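Local coordinates for glycosylation Associate Protein 1 (Streptococcus agalactiae serotype V, PDB 6OYC) that probably takes part, as an accessory Sec system family member within the Gap123 complex, in glycosylation and secretion of proteins, at residues I428-I433 with E468-L473; T337-V342 with V351-Y356; I110-V113 with D118-A121; N97-V102 with I134-N139. All coordinates share one frame; numbering follows the deposited sequence.

Contact 1 (I428-I433 with E468-L473); sequences IDISKI and EEIQEL
I428 and L473 meet methyl to methyl, CD1 of I428 lying 3.8 Å from CD2 of L473. The two side chains approach at a slant, and one terminal methyl of each makes the contact. The outer bond of I428 is anti (chi2 -174°), which carries CD1 across to the leucine. The second pair, I430 and I470, cross at about a right angle. Here CD1 of I430 rests against the outer end of I470, 4.0 Å from CG1 and equally close to CD1. I430 holds CG1 between its backbone N and carbonyl carbon (chi1 52°), the crowded position for a branched side chain. No hydrogen bond joins the two segments.

The segments run mostly through the loops after strands 426-428 and 464-466 of the C-terminal parallel sheet. I428 ends the first strand, and L473 begins the helix that follows the second. This strand-loop-helix alternation is Rossmann-like, consistent with the GT-B clan of the family. The 3-10 turn at 470-472 is closed by L473 N to I470 O, 2.8 Å. From within this turn the E472 side chain folds back toward E468. Its OE1 accepts from E468 N at 2.6 Å, on the syn side but tilted out of the carboxylate plane. S431 OG accepts from I433 N in an ST turn. I450 of strand 449-451 touches both I428 and L473, and S335 of helix 329-344 touches both I430 and I470.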
loop_
_atom_site.group_PDB
_atom_site.type_symbol
_atom_site.label_atom_id
_atom_site.label_comp_id
_atom_site.label_asym_id
_atom_site.label_seq_id
_atom_site.Cartn_x
_atom_site.Cartn_y
_atom_site.Cartn_z
ATOM N N ILE A 428 -18.061 10.683 -0.532
ATOM C CA ILE A 428 -17.867 12.089 -0.879
ATOM C C ILE A 428 -16.405 12.470 -0.656
ATOM O O ILE A 428 -15.896 12.418 0.475
ATOM C CB ILE A 428 -18.794 13.030 -0.094
ATOM C CG1 ILE A 428 -20.256 12.776 -0.467
ATOM C CG2 ILE A 428 -18.465 14.472 -0.455
ATOM C CD1 ILE A 428 -21.223 13.764 0.171
ATOM N N ASP A 429 -15.743 12.880 -1.730
ATOM C CA ASP A 429 -14.392 13.429 -1.650
ATOM C C ASP A 429 -14.362 14.599 -2.626
ATOM O O ASP A 429 -14.279 14.398 -3.844
ATOM C CB ASP A 429 -13.345 12.372 -1.985
ATOM C CG ASP A 429 -11.939 12.803 -1.613
ATOM O OD1 ASP A 429 -11.731 14.013 -1.340
ATOM O OD2 ASP A 429 -11.046 11.918 -1.595
ATOM N N ILE A 430 -14.456 15.816 -2.095
ATOM C CA ILE A 430 -14.700 16.991 -2.924
ATOM C C ILE A 430 -13.476 17.897 -3.016
ATOM O O ILE A 430 -13.564 18.982 -3.597
ATOM C CB ILE A 430 -15.922 17.788 -2.439
ATOM C CG1 ILE A 430 -15.803 18.109 -0.947
ATOM C CG2 ILE A 430 -17.220 17.045 -2.751
ATOM C CD1 ILE A 430 -16.747 19.183 -0.500
ATOM N N SER A 431 -12.335 17.478 -2.473
ATOM C CA SER A 431 -11.121 18.264 -2.619
ATOM C C SER A 431 -10.644 18.214 -4.068
ATOM O O SER A 431 -11.123 17.416 -4.880
ATOM C CB SER A 431 -10.029 17.761 -1.673
ATOM O OG SER A 431 -9.236 16.761 -2.295
ATOM N N LYS A 432 -9.669 19.068 -4.395
ATOM C CA LYS A 432 -9.131 19.043 -5.753
ATOM C C LYS A 432 -8.207 17.870 -6.013
ATOM O O LYS A 432 -7.938 17.586 -7.178
ATOM C CB LYS A 432 -8.386 20.335 -6.085
ATOM C CG LYS A 432 -9.062 21.593 -5.587
ATOM C CD LYS A 432 -8.084 22.757 -5.621
ATOM C CE LYS A 432 -8.644 23.934 -4.880
ATOM N NZ LYS A 432 -9.355 24.845 -5.797
ATOM N N ILE A 433 -7.715 17.189 -4.975
ATOM C CA ILE A 433 -6.891 15.989 -5.148
ATOM C C ILE A 433 -7.517 14.849 -4.352
ATOM O O ILE A 433 -7.092 14.576 -3.219
ATOM C CB ILE A 433 -5.438 16.223 -4.706
ATOM C CG1 ILE A 433 -4.927 17.568 -5.222
ATOM C CG2 ILE A 433 -4.540 15.090 -5.203
ATOM C CD1 ILE A 433 -3.614 18.009 -4.600
ATOM N N GLU A 468 -20.349 21.285 -9.289
ATOM C CA GLU A 468 -19.609 22.495 -9.626
ATOM C C GLU A 468 -19.379 23.363 -8.403
ATOM O O GLU A 468 -18.395 24.105 -8.359
ATOM C CB GLU A 468 -20.354 23.301 -10.694
ATOM C CG GLU A 468 -20.411 22.632 -12.067
ATOM C CD GLU A 468 -21.790 22.732 -12.721
ATOM O OE1 GLU A 468 -21.884 22.563 -13.960
ATOM O OE2 GLU A 468 -22.782 22.984 -11.997
ATOM N N GLU A 469 -20.269 23.293 -7.418
ATOM C CA GLU A 469 -20.125 24.042 -6.181
ATOM C C GLU A 469 -20.562 23.149 -5.032
ATOM O O GLU A 469 -21.300 22.182 -5.221
ATOM C CB GLU A 469 -20.951 25.334 -6.211
ATOM C CG GLU A 469 -20.395 26.458 -5.349
ATOM C CD GLU A 469 -21.366 27.631 -5.218
ATOM O OE1 GLU A 469 -22.593 27.400 -5.324
ATOM O OE2 GLU A 469 -20.908 28.779 -5.004
ATOM N N ILE A 470 -20.106 23.480 -3.829
ATOM C CA ILE A 470 -20.373 22.607 -2.692
ATOM C C ILE A 470 -21.869 22.546 -2.381
ATOM O O ILE A 470 -22.401 21.476 -2.052
ATOM C CB ILE A 470 -19.537 23.048 -1.476
ATOM C CG1 ILE A 470 -18.063 22.701 -1.725
ATOM C CG2 ILE A 470 -20.034 22.364 -0.201
ATOM C CD1 ILE A 470 -17.109 23.195 -0.653
ATOM N N GLN A 471 -22.586 23.666 -2.528
ATOM C CA GLN A 471 -24.021 23.646 -2.249
ATOM C C GLN A 471 -24.767 22.688 -3.172
ATOM O O GLN A 471 -25.881 22.261 -2.848
ATOM C CB GLN A 471 -24.594 25.070 -2.329
ATOM C CG GLN A 471 -25.350 25.432 -3.602
ATOM C CD GLN A 471 -25.982 26.832 -3.542
ATOM O OE1 GLN A 471 -26.691 27.174 -2.589
ATOM N NE2 GLN A 471 -25.727 27.641 -4.570
ATOM N N GLU A 472 -24.160 22.301 -4.288
ATOM C CA GLU A 472 -24.759 21.281 -5.133
ATOM C C GLU A 472 -24.799 19.902 -4.457
ATOM O O GLU A 472 -25.504 19.013 -4.949
ATOM C CB GLU A 472 -23.996 21.245 -6.451
ATOM C CG GLU A 472 -24.789 20.793 -7.656
ATOM C CD GLU A 472 -23.946 20.834 -8.924
ATOM O OE1 GLU A 472 -22.905 21.542 -8.919
ATOM O OE2 GLU A 472 -24.311 20.148 -9.910
ATOM N N LEU A 473 -24.073 19.704 -3.344
ATOM C CA LEU A 473 -24.295 18.524 -2.507
ATOM C C LEU A 473 -25.766 18.359 -2.153
ATOM O O LEU A 473 -26.250 17.225 -2.010
ATOM C CB LEU A 473 -23.490 18.615 -1.211
ATOM C CG LEU A 473 -21.985 18.350 -1.268
ATOM C CD1 LEU A 473 -21.360 18.603 0.111
ATOM C CD2 LEU A 473 -21.686 16.948 -1.797
#

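Contact 2 (T337-V342 with V351-Y356); sequences TSLYKV and VTFVSY
L339 sends its two methyls to two different residues of the strand, V351 and F353. CD1 stands at the edge of the F353 ring, near the ring plane, 4.0 Å from CE1 and 4.1 Å from CZ. The leucine and the phenylalanine reach for each other from opposite directions. CD2 meets CG2 of V351 at 4.1 Å, and these two side chains cross at about a right angle. V351 also braces the ring from within its own strand: its CG1 sits 3.7 Å above one face of F353, offset toward the rim. The ring is thus touched at an edge by the helix and on a face by the strand.

This apolar patch is the dense part, and it is buried. The other side of the helix is more open to solvent at K341. Y340 is partly exposed but still packs against F377 and F382, and its OH bonds to Q379.

The contact belongs to a beta-alpha-beta unit, strand 318-323, helix 329-344 and strand 349-354, and packs its helix on its last strand. F322 of the first strand touches both L339 and V351. I477 of helix 473-481 lies against L339, and L406 of strand 406-409 against V351.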
loop_
_atom_site.group_PDB
_atom_site.type_symbol
_atom_site.label_atom_id
_atom_site.label_comp_id
_atom_site.label_asym_id
_atom_site.label_seq_id
_atom_site.Cartn_x
_atom_site.Cartn_y
_atom_site.Cartn_z
ATOM N N THR A 337 -22.986 23.031 6.072
ATOM C CA THR A 337 -24.262 23.694 5.838
ATOM C C THR A 337 -25.160 22.839 4.961
ATOM O O THR A 337 -26.337 22.624 5.276
ATOM C CB THR A 337 -24.022 25.068 5.211
ATOM O OG1 THR A 337 -23.426 25.923 6.188
ATOM C CG2 THR A 337 -25.321 25.684 4.744
ATOM N N SER A 338 -24.615 22.312 3.866
ATOM C CA SER A 338 -25.449 21.517 2.976
ATOM C C SER A 338 -25.788 20.171 3.591
ATOM O O SER A 338 -26.891 19.651 3.372
ATOM C CB SER A 338 -24.759 21.333 1.627
ATOM O OG SER A 338 -24.899 22.492 0.828
ATOM N N LEU A 339 -24.863 19.596 4.368
ATOM C CA LEU A 339 -25.135 18.305 4.994
ATOM C C LEU A 339 -26.278 18.419 5.992
ATOM O O LEU A 339 -27.148 17.541 6.048
ATOM C CB LEU A 339 -23.877 17.759 5.680
ATOM C CG LEU A 339 -22.712 17.287 4.786
ATOM C CD1 LEU A 339 -21.449 17.031 5.621
ATOM C CD2 LEU A 339 -23.087 16.069 3.960
ATOM N N TYR A 340 -26.284 19.498 6.783
ATOM C CA TYR A 340 -27.411 19.802 7.660
ATOM C C TYR A 340 -28.731 19.814 6.891
ATOM O O TYR A 340 -29.701 19.161 7.294
ATOM C CB TYR A 340 -27.162 21.143 8.352
ATOM C CG TYR A 340 -28.148 21.470 9.456
ATOM C CD1 TYR A 340 -28.133 20.767 10.651
ATOM C CD2 TYR A 340 -29.082 22.491 9.305
ATOM C CE1 TYR A 340 -29.032 21.060 11.666
ATOM C CE2 TYR A 340 -29.975 22.798 10.318
ATOM C CZ TYR A 340 -29.952 22.073 11.490
ATOM O OH TYR A 340 -30.837 22.363 12.498
ATOM N N LYS A 341 -28.770 20.510 5.753
ATOM C CA LYS A 341 -30.020 20.648 5.006
ATOM C C LYS A 341 -30.551 19.298 4.532
ATOM O O LYS A 341 -31.739 18.994 4.709
ATOM C CB LYS A 341 -29.824 21.593 3.821
ATOM C CG LYS A 341 -29.939 23.078 4.172
ATOM C CD LYS A 341 -30.251 23.902 2.933
ATOM C CE LYS A 341 -29.244 25.042 2.748
ATOM N NZ LYS A 341 -29.324 26.099 3.802
ATOM N N VAL A 342 -29.693 18.471 3.917
ATOM C CA VAL A 342 -30.186 17.189 3.415
ATOM C C VAL A 342 -30.529 16.250 4.564
ATOM O O VAL A 342 -31.376 15.360 4.417
ATOM C CB VAL A 342 -29.182 16.534 2.445
ATOM C CG1 VAL A 342 -28.607 17.560 1.472
ATOM C CG2 VAL A 342 -28.082 15.804 3.207
ATOM N N VAL A 351 -23.404 10.641 8.525
ATOM C CA VAL A 351 -22.157 11.069 7.899
ATOM C C VAL A 351 -20.983 10.589 8.744
ATOM O O VAL A 351 -20.893 10.901 9.939
ATOM C CB VAL A 351 -22.100 12.593 7.690
ATOM C CG1 VAL A 351 -20.738 12.996 7.067
ATOM C CG2 VAL A 351 -23.255 13.064 6.804
ATOM N N THR A 352 -20.087 9.833 8.126
ATOM C CA THR A 352 -18.795 9.512 8.727
ATOM C C THR A 352 -17.728 10.385 8.083
ATOM O O THR A 352 -17.411 10.215 6.897
ATOM C CB THR A 352 -18.431 8.044 8.544
ATOM O OG1 THR A 352 -19.473 7.217 9.062
ATOM C CG2 THR A 352 -17.111 7.741 9.253
ATOM N N PHE A 353 -17.162 11.296 8.874
ATOM C CA PHE A 353 -16.013 12.081 8.438
ATOM C C PHE A 353 -14.741 11.247 8.527
ATOM O O PHE A 353 -14.466 10.605 9.549
ATOM C CB PHE A 353 -15.872 13.347 9.274
ATOM C CG PHE A 353 -17.030 14.278 9.136
ATOM C CD1 PHE A 353 -17.306 14.874 7.910
ATOM C CD2 PHE A 353 -17.874 14.521 10.215
ATOM C CE1 PHE A 353 -18.385 15.724 7.771
ATOM C CE2 PHE A 353 -18.961 15.367 10.088
ATOM C CZ PHE A 353 -19.219 15.978 8.872
ATOM N N VAL A 354 -13.968 11.265 7.452
ATOM C CA VAL A 354 -12.830 10.376 7.279
ATOM C C VAL A 354 -11.584 11.228 7.087
ATOM O O VAL A 354 -11.538 12.081 6.190
ATOM C CB VAL A 354 -13.047 9.434 6.088
ATOM C CG1 VAL A 354 -11.807 8.521 5.842
ATOM C CG2 VAL A 354 -14.317 8.626 6.322
ATOM N N SER A 355 -10.585 11.013 7.939
ATOM C CA SER A 355 -9.285 11.655 7.806
ATOM C C SER A 355 -8.230 10.571 7.651
ATOM O O SER A 355 -8.108 9.685 8.510
ATOM C CB SER A 355 -8.972 12.539 9.013
ATOM O OG SER A 355 -7.610 12.915 9.016
ATOM N N TYR A 356 -7.480 10.639 6.558
ATOM C CA TYR A 356 -6.365 9.743 6.323
ATOM C C TYR A 356 -5.039 10.318 6.825
ATOM O O TYR A 356 -4.005 9.657 6.689
ATOM C CB TYR A 356 -6.262 9.409 4.830
ATOM C CG TYR A 356 -7.464 8.697 4.218
ATOM C CD1 TYR A 356 -7.943 7.496 4.749
ATOM C CD2 TYR A 356 -8.101 9.214 3.081
ATOM C CE1 TYR A 356 -9.029 6.850 4.184
ATOM C CE2 TYR A 356 -9.189 8.561 2.498
ATOM C CZ TYR A 356 -9.649 7.386 3.061
ATOM O OH TYR A 356 -10.721 6.734 2.493
#

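Contact 3 (I110-V113 with D118-A121); sequences IVLV and DLIA
V113 faces two residues of the opposite strand at once, I120 and A121. Its CB lies 3.8 Å from A121 O and 4.0 Å from CB of A121. From there the two methyls part. CG1, anti to the backbone N, reaches CB of I120 at 4.0 Å. Across the hairpin, CG2, beside the backbone N, comes near the carbonyl oxygen A121 O, at 4.2 Å.

The backbone explains the double partner. V113 N gives a nearly straight bond to A121 O, 2.9 Å at 169°. In return V113 O accepts twice, from A121 N at 3.0 Å and from I120 N at 2.7 Å. Both donors lie in the plane of the V113 carbonyl. This is a classic beta bulge in the hairpin of strands 111-115 and 118-125. V113 and A121 form the antiparallel hydrogen-bonded pair, and I120 is the extra residue. Its helical backbone angles (phi -99°, psi -43°) fit the first position of such a bulge. The fit is close there, with CB of I120 only 3.2 Å from V113 O.

L112 and L119 make a second, smaller apolar contact. CD2 of L112 meets CD1 of L119 at a slant, and the same L119 methyl also lies near V113 O. W98 touches both V113 and A121 on the face where their side chains lie, and F104 of strand 103-106 and V102 add to the cover of V113. On the next strand I134 packs on A121 and Y136 on I120.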
loop_
_atom_site.group_PDB
_atom_site.type_symbol
_atom_site.label_atom_id
_atom_site.label_comp_id
_atom_site.label_asym_id
_atom_site.label_seq_id
_atom_site.Cartn_x
_atom_site.Cartn_y
_atom_site.Cartn_z
ATOM N N ILE A 110 2.785 1.301 22.002
ATOM C CA ILE A 110 3.979 0.470 22.114
ATOM C C ILE A 110 4.114 0.002 23.560
ATOM O O ILE A 110 3.365 0.422 24.445
ATOM C CB ILE A 110 5.258 1.228 21.700
ATOM C CG1 ILE A 110 5.541 2.338 22.714
ATOM C CG2 ILE A 110 5.169 1.773 20.252
ATOM C CD1 ILE A 110 6.860 3.009 22.509
ATOM N N VAL A 111 5.138 -0.814 23.817
ATOM C CA VAL A 111 5.521 -1.197 25.175
ATOM C C VAL A 111 6.904 -0.633 25.475
ATOM O O VAL A 111 7.821 -0.746 24.654
ATOM C CB VAL A 111 5.491 -2.726 25.374
ATOM C CG1 VAL A 111 6.020 -3.066 26.737
ATOM C CG2 VAL A 111 4.058 -3.263 25.252
ATOM N N LEU A 112 7.044 0.000 26.635
ATOM C CA LEU A 112 8.340 0.425 27.147
ATOM C C LEU A 112 8.905 -0.625 28.101
ATOM O O LEU A 112 8.223 -1.047 29.046
ATOM C CB LEU A 112 8.222 1.771 27.858
ATOM C CG LEU A 112 7.729 2.862 26.908
ATOM C CD1 LEU A 112 7.335 4.134 27.685
ATOM C CD2 LEU A 112 8.800 3.152 25.836
ATOM N N VAL A 113 10.142 -1.049 27.837
ATOM C CA VAL A 113 10.910 -1.900 28.738
ATOM C C VAL A 113 11.915 -1.010 29.463
ATOM O O VAL A 113 12.830 -0.456 28.837
ATOM C CB VAL A 113 11.623 -3.019 27.981
ATOM C CG1 VAL A 113 12.391 -3.920 28.962
ATOM C CG2 VAL A 113 10.624 -3.801 27.165
ATOM N N ASP A 118 15.380 3.489 33.911
ATOM C CA ASP A 118 16.222 3.530 32.720
ATOM C C ASP A 118 15.534 2.829 31.557
ATOM O O ASP A 118 15.139 1.665 31.675
ATOM C CB ASP A 118 17.571 2.860 32.985
ATOM C CG ASP A 118 18.547 3.782 33.663
ATOM O OD1 ASP A 118 18.095 4.820 34.202
ATOM O OD2 ASP A 118 19.759 3.471 33.663
ATOM N N LEU A 119 15.402 3.534 30.438
ATOM C CA LEU A 119 14.863 2.932 29.226
ATOM C C LEU A 119 15.787 1.818 28.740
ATOM O O LEU A 119 16.979 2.046 28.514
ATOM C CB LEU A 119 14.692 3.988 28.134
ATOM C CG LEU A 119 14.023 3.488 26.843
ATOM C CD1 LEU A 119 12.654 2.826 27.115
ATOM C CD2 LEU A 119 13.866 4.618 25.837
ATOM N N ILE A 120 15.248 0.610 28.598
ATOM C CA ILE A 120 15.968 -0.480 27.950
ATOM C C ILE A 120 15.536 -0.656 26.498
ATOM O O ILE A 120 16.374 -0.859 25.625
ATOM C CB ILE A 120 15.789 -1.796 28.733
ATOM C CG1 ILE A 120 16.183 -1.611 30.197
ATOM C CG2 ILE A 120 16.605 -2.891 28.086
ATOM C CD1 ILE A 120 17.539 -1.018 30.349
ATOM N N ALA A 121 14.237 -0.597 26.209
ATOM C CA ALA A 121 13.799 -0.935 24.865
ATOM C C ALA A 121 12.411 -0.380 24.608
ATOM O O ALA A 121 11.642 -0.114 25.537
ATOM C CB ALA A 121 13.805 -2.448 24.633
#

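Contact 4 (N97-V102 with I134-N139); sequences NWPEGV and IDYFAN
The loop ahead of strand 103-106 lies over strand 131-138 of the large antiparallel sheet, resting W98 and P99 on I134 and Y136. The indole does most of the work with the far corner of its six-membered ring. CH2 of W98 meets both arms of I134, lying 4.0 Å from CD1 and 4.0 Å from CG2. The neighbouring ring atom CZ3 comes to 3.8 Å from CE2 of Y136. W98 and Y136 run alongside each other with their ends pointing opposite ways, and their rings meet obliquely, not as a stack. With its CG anti to the backbone N (chi1 -156°), Y136 runs out along the loop until its OH lies 3.7 Å from both CG and CD of P99. This is van der Waals contact between an oxygen and two ring carbons of the proline.

The polar end of the indole is held within the same loop region, where W98 NE1 bonds to F93 O. Just after the proline the chain reverses in a type II turn from P99 to V102. G101 has the positive phi (80°) of the third residue in such a turn. The closing bond from V102 N to P99 O is weak.

Around the contact, the indole also reaches strands 118-125 and 111-115. On the other flank, strand 141-148 packs K144 and Y146 against Y136 and F148 against I134.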
loop_
_atom_site.group_PDB
_atom_site.type_symbol
_atom_site.label_atom_id
_atom_site.label_comp_id
_atom_site.label_asym_id
_atom_site.label_seq_id
_atom_site.Cartn_x
_atom_site.Cartn_y
_atom_site.Cartn_z
ATOM N N ASN A 97 15.207 -12.647 26.733
ATOM C CA ASN A 97 16.214 -12.593 27.793
ATOM C C ASN A 97 16.519 -11.138 28.158
ATOM O O ASN A 97 17.618 -10.627 27.957
ATOM C CB ASN A 97 17.469 -13.349 27.379
ATOM C CG ASN A 97 17.287 -14.846 27.443
ATOM O OD1 ASN A 97 16.619 -15.357 28.322
ATOM N ND2 ASN A 97 17.860 -15.551 26.496
ATOM N N TRP A 98 15.492 -10.464 28.704
ATOM C CA TRP A 98 15.660 -9.110 29.210
ATOM C C TRP A 98 16.634 -9.112 30.386
ATOM O O TRP A 98 16.803 -10.135 31.048
ATOM C CB TRP A 98 14.303 -8.546 29.644
ATOM C CG TRP A 98 13.317 -8.453 28.505
ATOM C CD1 TRP A 98 12.180 -9.199 28.327
ATOM C CD2 TRP A 98 13.404 -7.579 27.371
ATOM N NE1 TRP A 98 11.555 -8.837 27.159
ATOM C CE2 TRP A 98 12.285 -7.844 26.554
ATOM C CE3 TRP A 98 14.318 -6.594 26.972
ATOM C CZ2 TRP A 98 12.051 -7.153 25.359
ATOM C CZ3 TRP A 98 14.093 -5.916 25.783
ATOM C CH2 TRP A 98 12.959 -6.191 24.994
ATOM N N PRO A 99 17.294 -7.986 30.665
ATOM C CA PRO A 99 17.996 -7.860 31.954
ATOM C C PRO A 99 17.030 -8.154 33.095
ATOM O O PRO A 99 15.847 -7.814 33.027
ATOM C CB PRO A 99 18.461 -6.399 31.976
ATOM C CG PRO A 99 18.403 -5.936 30.529
ATOM C CD PRO A 99 17.321 -6.737 29.880
ATOM N N GLU A 100 17.530 -8.813 34.140
ATOM C CA GLU A 100 16.679 -9.149 35.277
ATOM C C GLU A 100 15.991 -7.909 35.838
ATOM O O GLU A 100 16.585 -6.834 35.924
ATOM C CB GLU A 100 17.489 -9.824 36.387
ATOM C CG GLU A 100 16.653 -10.736 37.319
ATOM C CD GLU A 100 16.801 -12.232 36.990
ATOM O OE1 GLU A 100 16.225 -13.065 37.729
ATOM O OE2 GLU A 100 17.489 -12.580 35.996
ATOM N N GLY A 101 14.726 -8.068 36.206
ATOM C CA GLY A 101 14.003 -7.011 36.881
ATOM C C GLY A 101 13.445 -5.900 36.013
ATOM O O GLY A 101 13.009 -4.880 36.561
ATOM N N VAL A 102 13.428 -6.049 34.680
ATOM C CA VAL A 102 12.782 -5.003 33.865
ATOM C C VAL A 102 11.284 -4.957 34.194
ATOM O O VAL A 102 10.688 -5.938 34.650
ATOM C CB VAL A 102 12.998 -5.224 32.358
ATOM C CG1 VAL A 102 14.487 -5.144 32.001
ATOM C CG2 VAL A 102 12.392 -6.553 31.901
ATOM N N ILE A 134 12.461 -4.365 17.894
ATOM C CA ILE A 134 12.748 -3.780 19.196
ATOM C C ILE A 134 13.901 -2.787 19.052
ATOM O O ILE A 134 14.993 -3.150 18.578
ATOM C CB ILE A 134 13.087 -4.852 20.238
ATOM C CG1 ILE A 134 11.906 -5.798 20.444
ATOM C CG2 ILE A 134 13.534 -4.195 21.521
ATOM C CD1 ILE A 134 12.311 -7.083 21.118
ATOM N N ASP A 135 13.658 -1.535 19.470
ATOM C CA ASP A 135 14.723 -0.551 19.611
ATOM C C ASP A 135 15.359 -0.749 20.976
ATOM O O ASP A 135 14.681 -0.631 22.001
ATOM C CB ASP A 135 14.195 0.874 19.481
ATOM C CG ASP A 135 13.725 1.205 18.068
ATOM O OD1 ASP A 135 14.031 0.446 17.114
ATOM O OD2 ASP A 135 13.029 2.236 17.926
ATOM N N TYR A 136 16.644 -1.070 20.993
ATOM C CA TYR A 136 17.345 -1.394 22.223
ATOM C C TYR A 136 18.276 -0.237 22.560
ATOM O O TYR A 136 18.987 0.269 21.686
ATOM C CB TYR A 136 18.108 -2.709 22.074
ATOM C CG TYR A 136 18.371 -3.396 23.382
ATOM C CD1 TYR A 136 19.471 -3.053 24.161
ATOM C CD2 TYR A 136 17.527 -4.395 23.841
ATOM C CE1 TYR A 136 19.710 -3.681 25.363
ATOM C CE2 TYR A 136 17.766 -5.042 25.037
ATOM C CZ TYR A 136 18.852 -4.683 25.797
ATOM O OH TYR A 136 19.081 -5.333 26.991
ATOM N N PHE A 137 18.242 0.196 23.813
ATOM C CA PHE A 137 18.834 1.458 24.218
ATOM C C PHE A 137 19.958 1.207 25.198
ATOM O O PHE A 137 19.943 0.220 25.933
ATOM C CB PHE A 137 17.811 2.395 24.894
ATOM C CG PHE A 137 16.862 3.024 23.941
ATOM C CD1 PHE A 137 15.796 2.291 23.431
ATOM C CD2 PHE A 137 17.031 4.347 23.549
ATOM C CE1 PHE A 137 14.918 2.864 22.543
ATOM C CE2 PHE A 137 16.156 4.929 22.652
ATOM C CZ PHE A 137 15.100 4.181 22.135
ATOM N N ALA A 138 20.914 2.131 25.208
ATOM C CA ALA A 138 21.887 2.251 26.280
ATOM C C ALA A 138 22.074 3.732 26.553
ATOM O O ALA A 138 22.152 4.532 25.612
ATOM C CB ALA A 138 23.216 1.585 25.930
ATOM N N ASN A 139 22.084 4.091 27.842
ATOM C CA ASN A 139 22.221 5.479 28.280
ATOM C C ASN A 139 21.265 6.398 27.538
ATOM O O ASN A 139 21.658 7.449 27.033
ATOM C CB ASN A 139 23.654 5.984 28.103
ATOM C CG ASN A 139 24.660 5.172 28.865
ATOM O OD1 ASN A 139 25.529 4.525 28.269
ATOM N ND2 ASN A 139 24.567 5.203 30.197
#

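Overall arrangement
The contacts form two pairs in separate parts of the chain. Contacts 1 and 2 share the C-terminal parallel sheet, with centres 11 Å apart. They touch where S338 packs on Q471 and L473, and V342 CG1 comes near L473 O. Contacts 3 and 4 share the antiparallel sheet, with centres only 7 Å apart. I120 O and F137 N, 2.8 Å apart, probably hydrogen bond between their neighbouring strands, and A121 packs on I134. In sequence, contact 3 falls entirely between the two segments of contact 4. The pairs themselves stay well apart: contacts 2 and 3 have nearest atoms about 18 Å from each other, and contacts 1 and 4 about 32 Å.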